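Local coordinates for protein putative hexose oxidase (Nonomuraea sp. ATCC 39727, PDB 5AWV) that binds FAD and teicoplanin and, as a hexose oxidase of the oxygen-dependent FAD-linked family, probably oxidises a sugar of glycopeptide antibiotics, at residues Ala368-Lys373 and Leu417-Ala422; Val459-Asp464 and His491-Lys496. One frame throughout, in Å; residues are numbered along the deposited sequence.

In the fold
Both contacts lie on the same side of the chain's centre, their own centres about 9 Å apart, and follow one another in sequence: contact 1 closes before contact 2 opens. Contact 1 joins the end of strand 363-371, outermost within this chain in the seven-stranded antiparallel sheet, to the loop that leads into its neighbour, strand 424-432. Contact 2 sets the loop after helix 438-452 against the short helix 490-495, which falls in the berberine-bridge-like sequence region. The two touch directly, through a salt bridge from Lys373 to Asp464 and packing of Pro418 on the backbone of Tyr495. Together they tie this side of the sheet to the C-terminal segments near Tyr470, an FAD-binding residue.

Contact 1 of 2, residues Ala368-Lys373 and Leu417-Ala422; sequences AGYLRK and LPQRDA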
loop_
_atom_site.group_PDB
_atom_site.type_symbol
_atom_site.label_atom_id
_atom_site.label_comp_id
_atom_site.label_asym_id
_atom_site.label_seq_id
_atom_site.Cartn_x
_atom_site.Cartn_y
_atom_site.Cartn_z
ATOM N N ALA A 368 6.575 -8.340 10.897
ATOM C CA ALA A 368 6.818 -9.022 9.574
ATOM C C ALA A 368 8.261 -9.482 9.366
ATOM O O ALA A 368 9.196 -9.001 10.011
ATOM C CB ALA A 368 6.450 -8.011 8.455
ATOM N N GLY A 369 8.415 -10.448 8.476
ATOM C CA GLY A 369 9.705 -11.001 8.053
ATOM C C GLY A 369 9.582 -11.539 6.654
ATOM O O GLY A 369 8.461 -11.861 6.195
ATOM N N TYR A 370 10.703 -11.615 5.932
ATOM C CA TYR A 370 10.802 -12.337 4.710
ATOM C C TYR A 370 11.399 -13.723 4.981
ATOM O O TYR A 370 12.333 -13.838 5.759
ATOM C CB TYR A 370 11.748 -11.644 3.782
ATOM C CG TYR A 370 11.173 -10.512 3.006
ATOM C CD1 TYR A 370 10.478 -10.769 1.815
ATOM C CD2 TYR A 370 11.427 -9.193 3.372
ATOM C CE1 TYR A 370 9.990 -9.727 1.041
ATOM C CE2 TYR A 370 10.925 -8.136 2.595
ATOM C CZ TYR A 370 10.209 -8.401 1.430
ATOM O OH TYR A 370 9.686 -7.422 0.631
ATOM N N LEU A 371 10.945 -14.720 4.254
ATOM C CA LEU A 371 11.566 -16.042 4.189
ATOM C C LEU A 371 12.189 -16.339 2.855
ATOM O O LEU A 371 11.493 -16.298 1.850
ATOM C CB LEU A 371 10.514 -17.123 4.503
ATOM C CG LEU A 371 10.053 -17.126 5.986
ATOM C CD1 LEU A 371 8.864 -18.027 6.153
ATOM C CD2 LEU A 371 11.178 -17.487 6.949
ATOM N N ARG A 372 13.437 -16.835 2.881
ATOM C CA ARG A 372 14.120 -17.468 1.731
ATOM C C ARG A 372 14.009 -18.972 1.708
ATOM O O ARG A 372 14.147 -19.560 0.671
ATOM C CB ARG A 372 15.634 -17.157 1.750
ATOM C CG ARG A 372 15.932 -15.706 1.809
ATOM C CD ARG A 372 17.416 -15.502 2.108
ATOM N NE ARG A 372 18.153 -15.829 0.870
ATOM C CZ ARG A 372 19.447 -16.122 0.806
ATOM N NH1 ARG A 372 20.197 -16.227 1.906
ATOM N NH2 ARG A 372 20.009 -16.338 -0.373
ATOM N N LYS A 373 13.764 -19.574 2.859
ATOM C CA LYS A 373 13.595 -21.019 3.051
ATOM C C LYS A 373 12.439 -21.129 4.034
ATOM O O LYS A 373 12.055 -20.117 4.642
ATOM C CB LYS A 373 14.837 -21.619 3.649
ATOM C CG LYS A 373 15.958 -21.671 2.699
ATOM C CD LYS A 373 17.214 -22.046 3.466
ATOM C CE LYS A 373 17.595 -23.488 3.337
ATOM N NZ LYS A 373 18.858 -23.590 2.535
ATOM N N LEU A 417 14.064 -2.263 -3.207
ATOM C CA LEU A 417 13.714 -3.533 -2.511
ATOM C C LEU A 417 14.876 -4.524 -2.611
ATOM O O LEU A 417 15.126 -5.041 -3.700
ATOM C CB LEU A 417 12.481 -4.154 -3.131
ATOM C CG LEU A 417 11.183 -3.452 -3.172
ATOM C CD1 LEU A 417 10.161 -4.300 -3.954
ATOM C CD2 LEU A 417 10.696 -3.175 -1.735
ATOM N N PRO A 418 15.541 -4.827 -1.505
ATOM C CA PRO A 418 16.744 -5.696 -1.600
ATOM C C PRO A 418 16.412 -7.214 -1.655
ATOM O O PRO A 418 17.259 -7.994 -1.988
ATOM C CB PRO A 418 17.500 -5.369 -0.353
ATOM C CG PRO A 418 16.420 -5.031 0.652
ATOM C CD PRO A 418 15.359 -4.340 -0.116
ATOM N N GLN A 419 15.205 -7.599 -1.245
ATOM C CA GLN A 419 14.849 -9.017 -1.115
ATOM C C GLN A 419 14.334 -9.536 -2.418
ATOM O O GLN A 419 13.164 -9.377 -2.734
ATOM C CB GLN A 419 13.800 -9.239 0.004
ATOM C CG GLN A 419 14.329 -8.866 1.355
ATOM C CD GLN A 419 14.022 -7.422 1.776
ATOM O OE1 GLN A 419 13.474 -6.628 1.016
ATOM N NE2 GLN A 419 14.293 -7.111 3.024
ATOM N N ARG A 420 15.238 -10.133 -3.183
ATOM C CA ARG A 420 14.962 -10.590 -4.520
ATOM C C ARG A 420 15.266 -12.072 -4.684
ATOM O O ARG A 420 15.439 -12.589 -5.794
ATOM C CB ARG A 420 15.702 -9.713 -5.551
ATOM C CG ARG A 420 15.182 -8.299 -5.631
ATOM C CD ARG A 420 13.749 -8.210 -6.143
ATOM N NE ARG A 420 13.365 -6.819 -6.413
ATOM C CZ ARG A 420 12.365 -6.416 -7.180
ATOM N NH1 ARG A 420 11.593 -7.282 -7.798
ATOM N NH2 ARG A 420 12.142 -5.083 -7.345
ATOM N N ASP A 421 15.239 -12.797 -3.582
ATOM C CA ASP A 421 15.196 -14.278 -3.676
ATOM C C ASP A 421 14.345 -14.924 -2.616
ATOM O O ASP A 421 14.500 -16.115 -2.364
ATOM C CB ASP A 421 16.590 -14.925 -3.752
ATOM C CG ASP A 421 17.231 -15.044 -2.450
ATOM O OD1 ASP A 421 16.891 -14.298 -1.515
ATOM O OD2 ASP A 421 18.078 -15.931 -2.319
ATOM N N ALA A 422 13.393 -14.168 -2.056
ATOM C CA ALA A 422 12.477 -14.691 -1.075
ATOM C C ALA A 422 11.389 -15.537 -1.730
ATOM O O ALA A 422 11.100 -15.424 -2.925
ATOM C CB ALA A 422 11.855 -13.528 -0.279
HETATM O O HOH W 1 11.169 -5.249 1.000
HETATM O O HOH W 2 10.826 -7.900 -2.245
HETATM O O HOH W 3 15.004 -18.871 -1.841
#
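At the end of strand 363-371, outermost of its antiparallel sheet within the chain, Tyr370 and, just beyond the strand, Arg372 reach out to Gln419 and Asp421 in the loop before the neighbouring strand 424-432. The Gln419 side chain lies over one face of the Tyr370 ring. Gln419 CG stands 3.8 Å from the ring centroid in a CH-pi contact, and the bend at chi2 (93°) lays the amide at 22° to the ring, Gln419 CD 3.3 Å from Tyr370 CE2. Ala422 CB meets Tyr370 CD1 at 3.7 Å. Two waters join Tyr370 OH to the loop, one through Gln419 OE1, the other through Gln419 O; the hydroxyl also bonds Lys425, and Gln419 NE2 bonds the backbone O of Asp467. Arg372 grips Asp421 side-on. Arg372 NH2 gives Asp421 OD2 a bond of 2.8 Å (161°), while Arg372 NE splits less straight bonds between Asp421 OD1 and OD2. Both carboxylate oxygens use syn lone pairs. Tyr370 also packs on FAD-binding Tyr470, and the Tyr370 side chain lies about 8 Å from the bound FAD. Stack, waters and outside bonds thus hold a buried phenol in a fixed orientation, while a partly exposed ion pair secures the loop at Asp421.

Contact 2 of 2, residues Val459-Asp464 and His491-Lys496; sequences VPVPND and HDLYYK
Apolar contacts carry the meeting of Val459-Pro462 with Leu493, which meets the loop with both methyls. Leu493 CD1 touches Val459 CG2 at 3.8 Å, the two side chains crossing at about a right angle. Leu493 CD2 lies against the backbone and the next proline, 3.9 Å from Val461 CA and equally far from Pro462 CD. A chi1 of -60° sets Leu493 CG anti to the carbonyl carbon, and the extended chain beyond it ends nearer the loop than the direction of CB suggests. The loop is shaped by an inverse gamma turn centred on Pro460, in which Val461 N bonds Val459 O at 2.9 Å; the facing element is the last turn of helix 490-495, within the berberine-bridge-like region. A second apolar contact comes from the aliphatic chain of Lys496, which slides past the Pro462 ring in the opposite direction, Lys496 CE 4.0 Å from Pro462 CB. No hydrogen bond crosses between the two segments. The Lys496 ammonium forms a salt bridge with Asp467, on which Pro462 also packs, and the backbone of Leu493 bonds Ala469. Within the helix, His491 ND1 donates to Asp492 OD1 at 2.7 Å, meeting the carboxylate from above its plane, while the His491 ring stacks with His499.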
loop_
_atom_site.group_PDB
_atom_site.type_symbol
_atom_site.label_atom_id
_atom_site.label_comp_id
_atom_site.label_asym_id
_atom_site.label_seq_id
_atom_site.Cartn_x
_atom_site.Cartn_y
_atom_site.Cartn_z
ATOM N N VAL A 459 14.586 -10.755 15.910
ATOM C CA VAL A 459 14.209 -10.152 14.662
ATOM C C VAL A 459 14.724 -10.923 13.525
ATOM O O VAL A 459 15.672 -11.691 13.686
ATOM C CB VAL A 459 14.717 -8.658 14.528
ATOM C CG1 VAL A 459 14.165 -7.786 15.656
ATOM C CG2 VAL A 459 16.219 -8.566 14.458
ATOM N N PRO A 460 14.126 -10.700 12.323
ATOM C CA PRO A 460 14.504 -11.532 11.157
ATOM C C PRO A 460 15.789 -11.049 10.466
ATOM O O PRO A 460 15.762 -10.650 9.329
ATOM C CB PRO A 460 13.241 -11.423 10.231
ATOM C CG PRO A 460 12.725 -10.065 10.531
ATOM C CD PRO A 460 12.849 -10.023 12.073
ATOM N N VAL A 461 16.925 -11.158 11.157
ATOM C CA VAL A 461 18.199 -10.811 10.617
ATOM C C VAL A 461 18.393 -11.629 9.364
ATOM O O VAL A 461 18.167 -12.865 9.378
ATOM C CB VAL A 461 19.374 -11.137 11.594
ATOM C CG1 VAL A 461 20.719 -10.853 10.956
ATOM C CG2 VAL A 461 19.214 -10.308 12.824
ATOM N N PRO A 462 18.800 -10.960 8.267
ATOM C CA PRO A 462 19.156 -11.715 7.089
ATOM C C PRO A 462 20.147 -12.822 7.282
ATOM O O PRO A 462 21.294 -12.599 7.707
ATOM C CB PRO A 462 19.609 -10.658 6.076
ATOM C CG PRO A 462 18.876 -9.448 6.465
ATOM C CD PRO A 462 18.786 -9.505 7.977
ATOM N N ASN A 463 19.701 -14.027 6.986
ATOM C CA ASN A 463 20.615 -15.186 7.075
ATOM C C ASN A 463 20.224 -16.208 6.057
ATOM O O ASN A 463 19.689 -15.823 5.040
ATOM C CB ASN A 463 20.711 -15.697 8.525
ATOM C CG ASN A 463 19.407 -16.227 9.075
ATOM O OD1 ASN A 463 18.410 -16.421 8.369
ATOM N ND2 ASN A 463 19.402 -16.457 10.403
ATOM N N ASP A 464 20.510 -17.496 6.249
ATOM C CA ASP A 464 20.111 -18.500 5.263
ATOM C C ASP A 464 18.634 -18.596 5.141
ATOM O O ASP A 464 18.180 -19.001 4.096
ATOM C CB ASP A 464 20.635 -19.933 5.651
ATOM C CG ASP A 464 20.851 -20.841 4.448
ATOM O OD1 ASP A 464 21.471 -20.392 3.403
ATOM O OD2 ASP A 464 20.495 -22.081 4.573
ATOM N N HIS A 491 17.086 -0.169 9.860
ATOM C CA HIS A 491 17.275 0.141 8.441
ATOM C C HIS A 491 17.980 -0.919 7.648
ATOM O O HIS A 491 17.780 -1.072 6.452
ATOM C CB HIS A 491 17.877 1.540 8.265
ATOM C CG HIS A 491 19.132 1.781 9.026
ATOM N ND1 HIS A 491 20.320 1.117 8.770
ATOM C CD2 HIS A 491 19.388 2.620 10.040
ATOM C CE1 HIS A 491 21.260 1.578 9.570
ATOM N NE2 HIS A 491 20.711 2.498 10.336
ATOM N N ASP A 492 18.808 -1.715 8.298
ATOM C CA ASP A 492 19.419 -2.851 7.648
ATOM C C ASP A 492 18.501 -4.040 7.462
ATOM O O ASP A 492 18.634 -4.742 6.493
ATOM C CB ASP A 492 20.673 -3.275 8.361
ATOM C CG ASP A 492 21.812 -2.146 8.292
ATOM O OD1 ASP A 492 21.657 -1.017 7.674
ATOM O OD2 ASP A 492 22.885 -2.461 8.812
ATOM N N LEU A 493 17.549 -4.226 8.344
ATOM C CA LEU A 493 16.568 -5.249 8.158
ATOM C C LEU A 493 15.608 -4.877 6.969
ATOM O O LEU A 493 15.285 -5.742 6.169
ATOM C CB LEU A 493 15.689 -5.367 9.455
ATOM C CG LEU A 493 16.467 -5.735 10.746
ATOM C CD1 LEU A 493 15.482 -5.828 11.893
ATOM C CD2 LEU A 493 17.179 -7.045 10.513
ATOM N N TYR A 494 15.213 -3.601 6.855
ATOM C CA TYR A 494 14.309 -3.184 5.760
ATOM C C TYR A 494 15.018 -3.055 4.399
ATOM O O TYR A 494 14.473 -3.462 3.346
ATOM C CB TYR A 494 13.609 -1.863 6.053
ATOM C CG TYR A 494 12.562 -2.022 7.060
ATOM C CD1 TYR A 494 11.358 -2.692 6.772
ATOM C CD2 TYR A 494 12.683 -1.454 8.277
ATOM C CE1 TYR A 494 10.390 -2.867 7.735
ATOM C CE2 TYR A 494 11.714 -1.648 9.255
ATOM C CZ TYR A 494 10.572 -2.341 8.972
ATOM O OH TYR A 494 9.622 -2.495 9.929
ATOM N N TYR A 495 16.218 -2.506 4.437
ATOM C CA TYR A 495 16.902 -2.103 3.185
ATOM C C TYR A 495 18.189 -2.800 2.806
ATOM O O TYR A 495 18.655 -2.633 1.679
ATOM C CB TYR A 495 17.177 -0.589 3.261
ATOM C CG TYR A 495 15.957 0.316 3.513
ATOM C CD1 TYR A 495 14.860 0.323 2.668
ATOM C CD2 TYR A 495 15.959 1.173 4.540
ATOM C CE1 TYR A 495 13.830 1.196 2.862
ATOM C CE2 TYR A 495 14.936 2.078 4.741
ATOM C CZ TYR A 495 13.883 2.105 3.877
ATOM O OH TYR A 495 12.901 2.995 4.123
ATOM N N LYS A 496 18.735 -3.588 3.701
ATOM C CA LYS A 496 19.971 -4.302 3.540
ATOM C C LYS A 496 21.032 -3.412 2.914
ATOM O O LYS A 496 21.195 -2.255 3.373
ATOM C CB LYS A 496 19.723 -5.653 2.824
ATOM C CG LYS A 496 18.728 -6.618 3.490
ATOM C CD LYS A 496 18.573 -7.921 2.722
ATOM C CE LYS A 496 19.890 -8.708 2.646
ATOM N NZ LYS A 496 19.771 -9.847 1.767
#